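Local coordinates for aminoglycoside N(3)-acetyltransferase, AAC(3)-IVa (PDB 6MN4), which transfers an acetyl group from acetyl-CoA to the N3 amine of 2-deoxystreptamine antibiotics, and so probably confers resistance to aminoglycosides such as apramycin and gentamicin, at residues M62-G67 against A105-G110; Y166-H171 against D253-S258; N188-E193 against I240-P245. The protein carries 1 engineered substitution. All coordinates share one frame; numbering follows the deposited sequence.

Interaction 1: residues M62-G67 against A105-G110; sequences MPSWSG and AFAAAG. With AM2 (apramycin), chain G.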
loop_
_atom_site.group_PDB
_atom_site.type_symbol
_atom_site.label_atom_id
_atom_site.label_comp_id
_atom_site.label_asym_id
_atom_site.label_seq_id
_atom_site.Cartn_x
_atom_site.Cartn_y
_atom_site.Cartn_z
ATOM N N MET A 62 -0.613 4.951 -5.117
ATOM C CA MET A 62 -1.365 4.836 -3.880
ATOM C C MET A 62 -2.378 3.712 -4.030
ATOM O O MET A 62 -2.861 3.453 -5.139
ATOM C CB MET A 62 -2.101 6.141 -3.520
ATOM C CG MET A 62 -1.199 7.358 -3.369
ATOM S SD MET A 62 -2.085 8.906 -3.081
ATOM C CE MET A 62 -2.987 8.473 -1.611
ATOM N N PRO A 63 -2.700 3.016 -2.940
ATOM C CA PRO A 63 -3.774 2.020 -3.000
ATOM C C PRO A 63 -5.095 2.674 -3.373
ATOM O O PRO A 63 -5.321 3.860 -3.121
ATOM C CB PRO A 63 -3.808 1.443 -1.579
ATOM C CG PRO A 63 -3.092 2.458 -0.724
ATOM C CD PRO A 63 -2.061 3.071 -1.614
ATOM N N SER A 64 -5.974 1.888 -3.989
ATOM C CA SER A 64 -7.196 2.459 -4.536
ATOM C C SER A 64 -8.284 1.403 -4.677
ATOM O O SER A 64 -9.160 1.519 -5.540
ATOM C CB SER A 64 -6.898 3.118 -5.888
ATOM O OG SER A 64 -7.983 3.917 -6.328
ATOM N N TRP A 65 -8.249 0.377 -3.836
ATOM C CA TRP A 65 -9.229 -0.689 -3.960
ATOM C C TRP A 65 -10.517 -0.328 -3.226
ATOM O O TRP A 65 -10.557 0.571 -2.381
ATOM C CB TRP A 65 -8.669 -2.011 -3.433
ATOM C CG TRP A 65 -8.176 -1.971 -2.017
ATOM C CD1 TRP A 65 -8.933 -1.971 -0.881
ATOM C CD2 TRP A 65 -6.808 -1.950 -1.587
ATOM N NE1 TRP A 65 -8.121 -1.942 0.229
ATOM C CE2 TRP A 65 -6.814 -1.930 -0.177
ATOM C CE3 TRP A 65 -5.581 -1.942 -2.258
ATOM C CZ2 TRP A 65 -5.642 -1.898 0.572
ATOM C CZ3 TRP A 65 -4.414 -1.917 -1.508
ATOM C CH2 TRP A 65 -4.453 -1.892 -0.110
ATOM N N SER A 66 -11.582 -1.055 -3.565
ATOM C CA SER A 66 -12.916 -0.786 -3.047
ATOM C C SER A 66 -13.207 -1.513 -1.743
ATOM O O SER A 66 -14.021 -1.034 -0.944
ATOM C CB SER A 66 -13.968 -1.187 -4.081
ATOM O OG SER A 66 -14.101 -2.599 -4.134
ATOM N N GLY A 67 -12.575 -2.660 -1.516
ATOM C CA GLY A 67 -12.826 -3.444 -0.327
ATOM C C GLY A 67 -14.139 -4.189 -0.316
ATOM O O GLY A 67 -14.417 -4.904 0.654
ATOM N N ALA A 105 -7.710 -2.444 -7.069
ATOM C CA ALA A 105 -7.011 -1.495 -7.917
ATOM C C ALA A 105 -6.054 -0.617 -7.117
ATOM O O ALA A 105 -6.219 -0.391 -5.916
ATOM C CB ALA A 105 -8.011 -0.609 -8.659
ATOM N N PHE A 106 -5.037 -0.123 -7.817
ATOM C CA PHE A 106 -4.179 0.959 -7.362
ATOM C C PHE A 106 -4.397 2.172 -8.259
ATOM O O PHE A 106 -5.020 2.088 -9.324
ATOM C CB PHE A 106 -2.702 0.548 -7.391
ATOM C CG PHE A 106 -2.256 -0.248 -6.195
ATOM C CD1 PHE A 106 -2.942 -1.386 -5.800
ATOM C CD2 PHE A 106 -1.123 0.125 -5.485
ATOM C CE1 PHE A 106 -2.518 -2.123 -4.701
ATOM C CE2 PHE A 106 -0.691 -0.609 -4.391
ATOM C CZ PHE A 106 -1.388 -1.734 -3.999
ATOM N N ALA A 107 -3.873 3.312 -7.818
ATOM C CA ALA A 107 -3.907 4.546 -8.588
ATOM C C ALA A 107 -2.490 5.075 -8.754
ATOM O O ALA A 107 -1.704 5.086 -7.800
ATOM C CB ALA A 107 -4.785 5.605 -7.911
ATOM N N ALA A 108 -2.170 5.525 -9.963
ATOM C CA ALA A 108 -0.828 5.995 -10.258
ATOM C C ALA A 108 -0.895 7.202 -11.180
ATOM O O ALA A 108 -1.768 7.298 -12.044
ATOM C CB ALA A 108 0.027 4.894 -10.901
ATOM N N ALA A 109 0.052 8.121 -10.985
ATOM C CA ALA A 109 0.197 9.302 -11.831
ATOM C C ALA A 109 1.680 9.546 -12.061
ATOM O O ALA A 109 2.442 9.686 -11.102
ATOM C CB ALA A 109 -0.464 10.527 -11.190
ATOM N N GLY A 110 2.087 9.597 -13.328
ATOM C CA GLY A 110 3.474 9.789 -13.682
ATOM C C GLY A 110 3.835 9.063 -14.964
ATOM O O GLY A 110 3.039 8.293 -15.508
HETATM C CA1 AM2 G . -9.047 -7.222 5.274
HETATM C CA2 AM2 G . -9.115 -8.303 6.358
HETATM C CA3 AM2 G . -10.017 -9.478 5.956
HETATM C CA4 AM2 G . -11.342 -9.035 5.422
HETATM C CA5 AM2 G . -11.171 -7.971 4.304
HETATM C CA6 AM2 G . -12.471 -7.605 3.710
HETATM C CA7 AM2 G . -13.071 -8.869 3.069
HETATM C CA8 AM2 G . -13.379 -9.935 4.148
HETATM C CA9 AM2 G . -15.428 -8.248 2.994
HETATM O OA4 AM2 G . -10.436 -6.781 4.825
HETATM O OA5 AM2 G . -12.181 -10.231 5.008
HETATM N NA2 AM2 G . -7.765 -8.813 6.598
HETATM N NA7 AM2 G . -14.224 -8.553 2.232
HETATM O OA6 AM2 G . -13.295 -7.120 4.785
HETATM O OA8 AM2 G . -13.680 -11.111 3.553
HETATM O OA1 AM2 G . -8.429 -7.748 4.191
HETATM C CB1 AM2 G . -14.875 -11.639 3.952
HETATM C CB2 AM2 G . -15.094 -11.632 5.481
HETATM C CB3 AM2 G . -16.334 -12.341 5.868
HETATM C CB4 AM2 G . -17.131 -12.846 4.708
HETATM C CB5 AM2 G . -16.271 -13.637 3.688
HETATM C CB6 AM2 G . -16.970 -13.676 2.386
HETATM O OB1 AM2 G . -14.960 -13.038 3.442
HETATM N NB4 AM2 G . -18.214 -13.728 5.211
HETATM O OB2 AM2 G . -13.988 -12.284 6.134
HETATM O OB3 AM2 G . -17.172 -11.432 6.659
HETATM O OB6 AM2 G . -16.075 -13.236 1.410
HETATM C CC1 AM2 G . -7.319 -6.971 3.671
HETATM C CC2 AM2 G . -7.161 -7.470 2.241
HETATM C CC3 AM2 G . -5.906 -6.851 1.607
HETATM C CC4 AM2 G . -6.048 -5.348 1.468
HETATM C CC5 AM2 G . -6.837 -4.632 2.585
HETATM C CC6 AM2 G . -7.528 -5.454 3.710
HETATM N NC4 AM2 G . -4.691 -4.785 1.414
HETATM N NC6 AM2 G . -7.010 -4.907 4.971
HETATM O OC2 AM2 G . -7.055 -8.872 2.259
HETATM O OC3 AM2 G . -5.725 -7.400 0.325
#

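Interaction 2: residues Y166-H171 against D253-S258; sequences YGVPRH and DAARQS. With AM2 (apramycin), chain G.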
loop_
_atom_site.group_PDB
_atom_site.type_symbol
_atom_site.label_atom_id
_atom_site.label_comp_id
_atom_site.label_asym_id
_atom_site.label_seq_id
_atom_site.Cartn_x
_atom_site.Cartn_y
_atom_site.Cartn_z
ATOM N N TYR A 166 -0.281 -20.735 4.279
ATOM C CA TYR A 166 -1.681 -20.467 4.589
ATOM C C TYR A 166 -2.389 -19.788 3.420
ATOM O O TYR A 166 -1.883 -18.823 2.839
ATOM C CB TYR A 166 -1.834 -19.634 5.869
ATOM C CG TYR A 166 -0.851 -18.502 6.102
ATOM C CD1 TYR A 166 -1.024 -17.261 5.498
ATOM C CD2 TYR A 166 0.219 -18.661 6.974
ATOM C CE1 TYR A 166 -0.137 -16.219 5.733
ATOM C CE2 TYR A 166 1.107 -17.628 7.218
ATOM C CZ TYR A 166 0.928 -16.411 6.597
ATOM O OH TYR A 166 1.824 -15.395 6.835
ATOM N N GLY A 167 -3.560 -20.317 3.073
ATOM C CA GLY A 167 -4.398 -19.756 2.031
ATOM C C GLY A 167 -5.863 -19.834 2.406
ATOM O O GLY A 167 -6.445 -20.923 2.449
ATOM N N VAL A 168 -6.469 -18.688 2.691
ATOM C CA VAL A 168 -7.841 -18.635 3.190
ATOM C C VAL A 168 -8.774 -18.260 2.042
ATOM O O VAL A 168 -8.426 -17.397 1.223
ATOM C CB VAL A 168 -7.953 -17.656 4.370
ATOM C CG1 VAL A 168 -9.390 -17.215 4.587
ATOM C CG2 VAL A 168 -7.391 -18.298 5.631
ATOM N N PRO A 169 -9.945 -18.891 1.929
ATOM C CA PRO A 169 -10.856 -18.593 0.811
ATOM C C PRO A 169 -11.457 -17.199 0.928
ATOM O O PRO A 169 -12.153 -16.882 1.896
ATOM C CB PRO A 169 -11.929 -19.682 0.928
ATOM C CG PRO A 169 -11.874 -20.115 2.355
ATOM C CD PRO A 169 -10.433 -20.013 2.751
ATOM N N ARG A 170 -11.182 -16.370 -0.073
ATOM C CA ARG A 170 -11.764 -15.045 -0.196
ATOM C C ARG A 170 -12.292 -14.889 -1.616
ATOM O O ARG A 170 -11.883 -15.610 -2.528
ATOM C CB ARG A 170 -10.735 -13.953 0.131
ATOM C CG ARG A 170 -10.212 -14.005 1.561
ATOM C CD ARG A 170 -11.269 -13.554 2.556
ATOM N NE ARG A 170 -11.211 -14.300 3.811
ATOM C CZ ARG A 170 -10.593 -13.868 4.907
ATOM N NH1 ARG A 170 -9.978 -12.695 4.904
ATOM N NH2 ARG A 170 -10.593 -14.606 6.008
ATOM N N HIS A 171 -13.216 -13.949 -1.807
ATOM C CA HIS A 171 -13.853 -13.803 -3.107
ATOM C C HIS A 171 -14.109 -12.337 -3.426
ATOM O O HIS A 171 -14.108 -11.470 -2.550
ATOM C CB HIS A 171 -15.169 -14.586 -3.180
ATOM C CG HIS A 171 -16.328 -13.878 -2.551
ATOM N ND1 HIS A 171 -16.698 -14.079 -1.239
ATOM C CD2 HIS A 171 -17.209 -12.981 -3.057
ATOM C CE1 HIS A 171 -17.757 -13.337 -0.964
ATOM N NE2 HIS A 171 -18.084 -12.658 -2.048
ATOM N N ASP A 253 -5.876 -17.613 13.568
ATOM C CA ASP A 253 -6.206 -19.014 13.791
ATOM C C ASP A 253 -6.856 -19.636 12.563
ATOM O O ASP A 253 -6.671 -20.830 12.299
ATOM C CB ASP A 253 -7.122 -19.153 15.008
ATOM C CG ASP A 253 -6.394 -18.910 16.318
ATOM O OD1 ASP A 253 -5.170 -18.653 16.285
ATOM O OD2 ASP A 253 -7.049 -18.980 17.380
ATOM N N ALA A 254 -7.614 -18.847 11.799
ATOM C CA ALA A 254 -8.195 -19.360 10.564
ATOM C C ALA A 254 -7.117 -19.608 9.515
ATOM O O ALA A 254 -7.158 -20.617 8.802
ATOM C CB ALA A 254 -9.251 -18.391 10.037
ATOM N N ALA A 255 -6.146 -18.700 9.410
ATOM C CA ALA A 255 -5.045 -18.908 8.477
ATOM C C ALA A 255 -4.207 -20.113 8.879
ATOM O O ALA A 255 -3.724 -20.855 8.016
ATOM C CB ALA A 255 -4.177 -17.653 8.398
ATOM N N ARG A 256 -4.030 -20.330 10.183
ATOM C CA ARG A 256 -3.241 -21.469 10.638
ATOM C C ARG A 256 -3.906 -22.789 10.259
ATOM O O ARG A 256 -3.242 -23.701 9.754
ATOM C CB ARG A 256 -3.021 -21.382 12.150
ATOM C CG ARG A 256 -2.123 -22.475 12.717
ATOM C CD ARG A 256 -1.798 -22.233 14.187
ATOM N NE ARG A 256 -1.059 -20.990 14.392
ATOM C CZ ARG A 256 0.266 -20.898 14.351
ATOM N NH1 ARG A 256 0.993 -21.977 14.108
ATOM N NH2 ARG A 256 0.863 -19.728 14.546
ATOM N N GLN A 257 -5.219 -22.905 10.477
ATOM C CA GLN A 257 -5.921 -24.144 10.156
ATOM C C GLN A 257 -5.910 -24.450 8.662
ATOM O O GLN A 257 -6.132 -25.602 8.274
ATOM C CB GLN A 257 -7.361 -24.078 10.672
ATOM C CG GLN A 257 -8.085 -25.419 10.713
ATOM C CD GLN A 257 -7.356 -26.458 11.548
ATOM O OE1 GLN A 257 -6.465 -27.154 11.059
ATOM N NE2 GLN A 257 -7.739 -26.573 12.815
ATOM N N SER A 258 -5.648 -23.455 7.819
ATOM C CA SER A 258 -5.548 -23.654 6.375
ATOM C C SER A 258 -4.164 -24.113 5.938
ATOM O O SER A 258 -3.657 -23.634 4.921
ATOM C CB SER A 258 -5.927 -22.359 5.663
ATOM O OG SER A 258 -4.887 -21.404 5.782
HETATM C CA1 AM2 G . -9.047 -7.222 5.274
HETATM C CA2 AM2 G . -9.115 -8.303 6.358
HETATM C CA3 AM2 G . -10.017 -9.478 5.956
HETATM C CA4 AM2 G . -11.342 -9.035 5.422
HETATM C CA5 AM2 G . -11.171 -7.971 4.304
HETATM C CA6 AM2 G . -12.471 -7.605 3.710
HETATM C CA7 AM2 G . -13.071 -8.869 3.069
HETATM C CA8 AM2 G . -13.379 -9.935 4.148
HETATM C CA9 AM2 G . -15.428 -8.248 2.994
HETATM O OA4 AM2 G . -10.436 -6.781 4.825
HETATM O OA5 AM2 G . -12.181 -10.231 5.008
HETATM N NA2 AM2 G . -7.765 -8.813 6.598
HETATM N NA7 AM2 G . -14.224 -8.553 2.232
HETATM O OA6 AM2 G . -13.295 -7.120 4.785
HETATM O OA8 AM2 G . -13.680 -11.111 3.553
HETATM O OA1 AM2 G . -8.429 -7.748 4.191
HETATM C CB1 AM2 G . -14.875 -11.639 3.952
HETATM C CB2 AM2 G . -15.094 -11.632 5.481
HETATM C CB3 AM2 G . -16.334 -12.341 5.868
HETATM C CB4 AM2 G . -17.131 -12.846 4.708
HETATM C CB5 AM2 G . -16.271 -13.637 3.688
HETATM C CB6 AM2 G . -16.970 -13.676 2.386
HETATM O OB1 AM2 G . -14.960 -13.038 3.442
HETATM N NB4 AM2 G . -18.214 -13.728 5.211
HETATM O OB2 AM2 G . -13.988 -12.284 6.134
HETATM O OB3 AM2 G . -17.172 -11.432 6.659
HETATM O OB6 AM2 G . -16.075 -13.236 1.410
HETATM C CC1 AM2 G . -7.319 -6.971 3.671
HETATM C CC2 AM2 G . -7.161 -7.470 2.241
HETATM C CC3 AM2 G . -5.906 -6.851 1.607
HETATM C CC4 AM2 G . -6.048 -5.348 1.468
HETATM C CC5 AM2 G . -6.837 -4.632 2.585
HETATM C CC6 AM2 G . -7.528 -5.454 3.710
HETATM N NC4 AM2 G . -4.691 -4.785 1.414
HETATM N NC6 AM2 G . -7.010 -4.907 4.971
HETATM O OC2 AM2 G . -7.055 -8.872 2.259
HETATM O OC3 AM2 G . -5.725 -7.400 0.325
#

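Interaction 3: residues N188-E193 against I240-P245; sequences NDHCCE and IFLHPP. With ZN (zinc ion), chain H; AM2 (apramycin), chain G.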
loop_
_atom_site.group_PDB
_atom_site.type_symbol
_atom_site.label_atom_id
_atom_site.label_comp_id
_atom_site.label_asym_id
_atom_site.label_seq_id
_atom_site.Cartn_x
_atom_site.Cartn_y
_atom_site.Cartn_z
ATOM N N ASN A 188 -3.840 -14.753 1.307
ATOM C CA ASN A 188 -2.975 -14.890 2.474
ATOM C C ASN A 188 -3.137 -13.690 3.406
ATOM O O ASN A 188 -2.196 -12.938 3.670
ATOM C CB ASN A 188 -1.524 -15.039 2.028
ATOM C CG ASN A 188 -1.038 -13.837 1.236
ATOM O OD1 ASN A 188 -1.561 -13.532 0.162
ATOM N ND2 ASN A 188 -0.050 -13.134 1.776
ATOM N N ASP A 189 -4.346 -13.500 3.917
ATOM C CA ASP A 189 -4.581 -12.386 4.818
ATOM C C ASP A 189 -4.841 -12.882 6.235
ATOM O O ASP A 189 -5.177 -14.046 6.468
ATOM C CB ASP A 189 -5.742 -11.498 4.342
ATOM C CG ASP A 189 -7.046 -12.249 4.191
ATOM O OD1 ASP A 189 -7.056 -13.490 4.344
ATOM O OD2 ASP A 189 -8.071 -11.586 3.923
ATOM N N HIS A 190 -4.655 -11.966 7.178
ATOM C CA HIS A 190 -4.869 -12.211 8.595
ATOM C C HIS A 190 -5.043 -10.852 9.266
ATOM O O HIS A 190 -5.348 -9.857 8.597
ATOM C CB HIS A 190 -3.704 -13.027 9.180
ATOM C CG HIS A 190 -2.387 -12.750 8.526
ATOM N ND1 HIS A 190 -1.692 -11.577 8.721
ATOM C CD2 HIS A 190 -1.642 -13.492 7.672
ATOM C CE1 HIS A 190 -0.574 -11.609 8.020
ATOM N NE2 HIS A 190 -0.519 -12.760 7.375
ATOM N N CYS A 191 -4.844 -10.804 10.583
ATOM C CA CYS A 191 -4.969 -9.546 11.308
ATOM C C CYS A 191 -3.926 -8.524 10.876
ATOM O O CYS A 191 -4.146 -7.321 11.054
ATOM C CB CYS A 191 -4.877 -9.805 12.814
ATOM S SG CYS A 191 -3.254 -10.322 13.405
ATOM N N CYS A 192 -2.806 -8.974 10.309
ATOM C CA CYS A 192 -1.708 -8.131 9.843
ATOM C C CYS A 192 -1.056 -7.337 10.967
ATOM O O CYS A 192 -0.209 -6.476 10.699
ATOM C CB CYS A 192 -2.160 -7.177 8.728
ATOM S SG CYS A 192 -2.442 -7.967 7.127
ATOM N N GLU A 193 -1.426 -7.606 12.222
ATOM C CA GLU A 193 -0.829 -6.883 13.340
ATOM C C GLU A 193 0.665 -7.154 13.434
ATOM O O GLU A 193 1.462 -6.228 13.626
ATOM C CB GLU A 193 -1.526 -7.263 14.647
ATOM C CG GLU A 193 -2.910 -6.649 14.826
ATOM C CD GLU A 193 -3.495 -6.913 16.203
ATOM O OE1 GLU A 193 -2.738 -7.331 17.106
ATOM O OE2 GLU A 193 -4.713 -6.706 16.381
ATOM N N ILE A 240 5.592 -16.492 10.909
ATOM C CA ILE A 240 6.001 -15.456 11.852
ATOM C C ILE A 240 5.039 -14.278 11.870
ATOM O O ILE A 240 4.997 -13.541 12.864
ATOM C CB ILE A 240 7.427 -14.967 11.551
ATOM C CG1 ILE A 240 8.020 -14.278 12.783
ATOM C CG2 ILE A 240 7.435 -14.044 10.336
ATOM C CD1 ILE A 240 9.474 -13.908 12.634
ATOM N N PHE A 241 4.267 -14.079 10.805
ATOM C CA PHE A 241 3.236 -13.049 10.779
ATOM C C PHE A 241 1.918 -13.530 11.369
ATOM O O PHE A 241 0.985 -12.732 11.499
ATOM C CB PHE A 241 3.014 -12.562 9.345
ATOM C CG PHE A 241 4.150 -11.745 8.800
ATOM C CD1 PHE A 241 4.888 -10.920 9.631
ATOM C CD2 PHE A 241 4.479 -11.800 7.453
ATOM C CE1 PHE A 241 5.937 -10.165 9.131
ATOM C CE2 PHE A 241 5.525 -11.048 6.949
ATOM C CZ PHE A 241 6.254 -10.229 7.790
ATOM N N LEU A 242 1.820 -14.806 11.725
ATOM C CA LEU A 242 0.618 -15.348 12.337
ATOM C C LEU A 242 0.689 -15.218 13.850
ATOM O O LEU A 242 1.733 -15.463 14.463
ATOM C CB LEU A 242 0.425 -16.819 11.970
ATOM C CG LEU A 242 0.177 -17.183 10.510
ATOM C CD1 LEU A 242 -0.436 -18.573 10.442
ATOM C CD2 LEU A 242 -0.702 -16.150 9.811
ATOM N N HIS A 243 -0.429 -14.832 14.443
ATOM C CA HIS A 243 -0.529 -14.848 15.888
ATOM C C HIS A 243 -0.490 -16.292 16.383
ATOM O O HIS A 243 -1.078 -17.181 15.758
ATOM C CB HIS A 243 -1.822 -14.168 16.339
ATOM C CG HIS A 243 -1.692 -12.689 16.532
ATOM N ND1 HIS A 243 -2.703 -11.807 16.225
ATOM C CD2 HIS A 243 -0.669 -11.939 17.007
ATOM C CE1 HIS A 243 -2.312 -10.576 16.507
ATOM N NE2 HIS A 243 -1.080 -10.629 16.978
ATOM N N PRO A 244 0.207 -16.564 17.479
ATOM C CA PRO A 244 0.179 -17.907 18.051
ATOM C C PRO A 244 -1.208 -18.232 18.573
ATOM O O PRO A 244 -1.994 -17.319 18.871
ATOM C CB PRO A 244 1.205 -17.827 19.193
ATOM C CG PRO A 244 1.276 -16.380 19.537
ATOM C CD PRO A 244 1.073 -15.649 18.241
ATOM N N PRO A 245 -1.556 -19.516 18.681
ATOM C CA PRO A 245 -2.859 -19.870 19.265
ATOM C C PRO A 245 -3.041 -19.350 20.678
ATOM O O PRO A 245 -4.184 -19.218 21.134
ATOM C CB PRO A 245 -2.859 -21.404 19.227
ATOM C CG PRO A 245 -1.864 -21.758 18.169
ATOM C CD PRO A 245 -0.805 -20.705 18.244
HETATM ZN ZN ZN H . -3.701 -12.203 14.358
HETATM C CA1 AM2 G . -9.047 -7.222 5.274
HETATM C CA2 AM2 G . -9.115 -8.303 6.358
HETATM C CA3 AM2 G . -10.017 -9.478 5.956
HETATM C CA4 AM2 G . -11.342 -9.035 5.422
HETATM C CA5 AM2 G . -11.171 -7.971 4.304
HETATM C CA6 AM2 G . -12.471 -7.605 3.710
HETATM C CA7 AM2 G . -13.071 -8.869 3.069
HETATM C CA8 AM2 G . -13.379 -9.935 4.148
HETATM C CA9 AM2 G . -15.428 -8.248 2.994
HETATM O OA4 AM2 G . -10.436 -6.781 4.825
HETATM O OA5 AM2 G . -12.181 -10.231 5.008
HETATM N NA2 AM2 G . -7.765 -8.813 6.598
HETATM N NA7 AM2 G . -14.224 -8.553 2.232
HETATM O OA6 AM2 G . -13.295 -7.120 4.785
HETATM O OA8 AM2 G . -13.680 -11.111 3.553
HETATM O OA1 AM2 G . -8.429 -7.748 4.191
HETATM C CB1 AM2 G . -14.875 -11.639 3.952
HETATM C CB2 AM2 G . -15.094 -11.632 5.481
HETATM C CB3 AM2 G . -16.334 -12.341 5.868
HETATM C CB4 AM2 G . -17.131 -12.846 4.708
HETATM C CB5 AM2 G . -16.271 -13.637 3.688
HETATM C CB6 AM2 G . -16.970 -13.676 2.386
HETATM O OB1 AM2 G . -14.960 -13.038 3.442
HETATM N NB4 AM2 G . -18.214 -13.728 5.211
HETATM O OB2 AM2 G . -13.988 -12.284 6.134
HETATM O OB3 AM2 G . -17.172 -11.432 6.659
HETATM O OB6 AM2 G . -16.075 -13.236 1.410
HETATM C CC1 AM2 G . -7.319 -6.971 3.671
HETATM C CC2 AM2 G . -7.161 -7.470 2.241
HETATM C CC3 AM2 G . -5.906 -6.851 1.607
HETATM C CC4 AM2 G . -6.048 -5.348 1.468
HETATM C CC5 AM2 G . -6.837 -4.632 2.585
HETATM C CC6 AM2 G . -7.528 -5.454 3.710
HETATM N NC4 AM2 G . -4.691 -4.785 1.414
HETATM N NC6 AM2 G . -7.010 -4.907 4.971
HETATM O OC2 AM2 G . -7.055 -8.872 2.259
HETATM O OC3 AM2 G . -5.725 -7.400 0.325
#

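Interaction 1: residues M62-G67 against A105-G110
Met62 and Ala107 form an antiparallel hydrogen-bonded pair where strands 59-63 and 106-109 run side by side in the central mixed sheet, and Pro63 with Phe106 makes the non-hydrogen-bonded pair that follows. The first pair is joined twice, by Met62 N to Ala107 O at 2.9 Å and by Ala107 N to Met62 O at 2.9 Å. Past the strand end the pairing slackens: Ser64 N reaches Ala105 O at 3.0 Å in a weak bond, bent to 126° at the hydrogen. Ser64 rests its CB on Ala107 CB at 3.8 Å, while its hydroxyl is bonded to Arg99. The side chains of Pro63 and Phe106 diverge, yet the two residues still meet, since Pro63 CA sits over the centre of one face of the phenyl ring, 4.2 Å from its centroid, as a CH-pi contact. With chi1 at 56° the indole of Trp65 lies alongside Phe106, the two pointing the same way; Phe106 CE1 comes in near the indole plane and meets Trp65 CZ3 at 3.7 Å, with the rings inclined by 56°. One indole face receives the deoxystreptamine ring of apramycin, whose CC4 lies 3.5 Å above the plane toward the rim. Two backbone bonds thus pair the strands, and Phe106 packs on the edge of Trp65, which lines the antibiotic pocket.

Interaction 2: residues Y166-H171 against D253-S258
Val168, which opens the beta hairpin formed by strands 168-176 and 179-187, and Tyr166, just before it, pack against Ala255 of helix 250-257 and Ser258 following it. The two side chains meet the helix differently. Val168 applies one branch: a chi1 of 160°, with CG1 anti to the backbone N, turns CG2 onto Ala255 CA at 3.7 Å. Tyr166 uses its root, with CB set 4.0 Å from Ala255 CB, while its ring leads away obliquely past that methyl group and carries the hydroxyl to Glu159. Between them comes Ser258, whose chi1 of 74° swings OG round to face Gly167. That oxygen serves both partners: it donates to Ala255 O at 2.6 Å, tilted 28° from the carbonyl plane, and accepts a weak, bent bond from Gly167 N at 3.2 Å. The carbonyl of Ala255 is thereby satisfied, and the hydroxyl links the approach to the hairpin with the helix, though weakly on the Gly167 side. Farther along the strand the contact gives way to the antibiotic. Arg170, bent along its chain and salt-bridged to Asp189, lays one guanidinium face beneath apramycin OB2, and His171 ND1 approaches apramycin OB6 to 2.8 Å.

Interaction 3: residues N188-E193 against I240-P245
The zinc site of this acetyltransferase, a centre of three cysteines and one histidine, joins two irregular loops here through Cys191 and His243, and Cys252 of helix 250-257 and Cys249 just before it complete the set. Cys191 SG, turned to the metal at chi1 69°, binds the zinc at 2.2 Å and His243 ND1 at 2.2 Å, so the metal links segments that share no direct hydrogen bond. The thiolate has support from its own loop as well: Glu193 N donates a hydrogen bond to Cys191 SG, 3.5 Å long with an N-H angle of 160°, an arrangement that would probably help stabilise negative charge on the sulfur. Glu193 also reaches across, its OE1 coming to the edge of the imidazole 3.3 Å from His243 CE1, with carboxylate and ring planes almost perpendicular at 85°. Next along the loop from the metal ligand Cys191, His190 turns its ring toward 240-245. Leu242 crosses it at about a right angle and brings CD2 to 3.5 Å from His190 CD2, while Phe241 O lies over one ring face, toward the rim. Both ring nitrogens are engaged: NE2 bonds to Glu159, and ND1 accepts Cys192 N at 3.2 Å in the ring plane, which fixes the rotation of the ring. The backbone of the same loop borders the antibiotic, where His190 O stands 3.3 Å from the amine NA2 of apramycin.

In the fold
Apramycin is what the three contacts have in common. Interactions 2 and 3 are neighbours, their centres about 10 Å apart, and they touch directly: Tyr166 packs on Leu242, and Glu159 is shared by the two contacts. Helix 250-257 unites them further, since it supplies the zinc ligand Cys252 as well as the Ala255 surface met by 166-171. Interaction 1 stands apart, with its centre about 25 Å from each of the others and nearest atoms about 7 and 9 Å away. The ligand spans that gap, held additionally by hydrogen bonds with His126, Glu187 and Glu251, so the loop after strand 59-63, the hairpin and the zinc-binding loop line a single pocket.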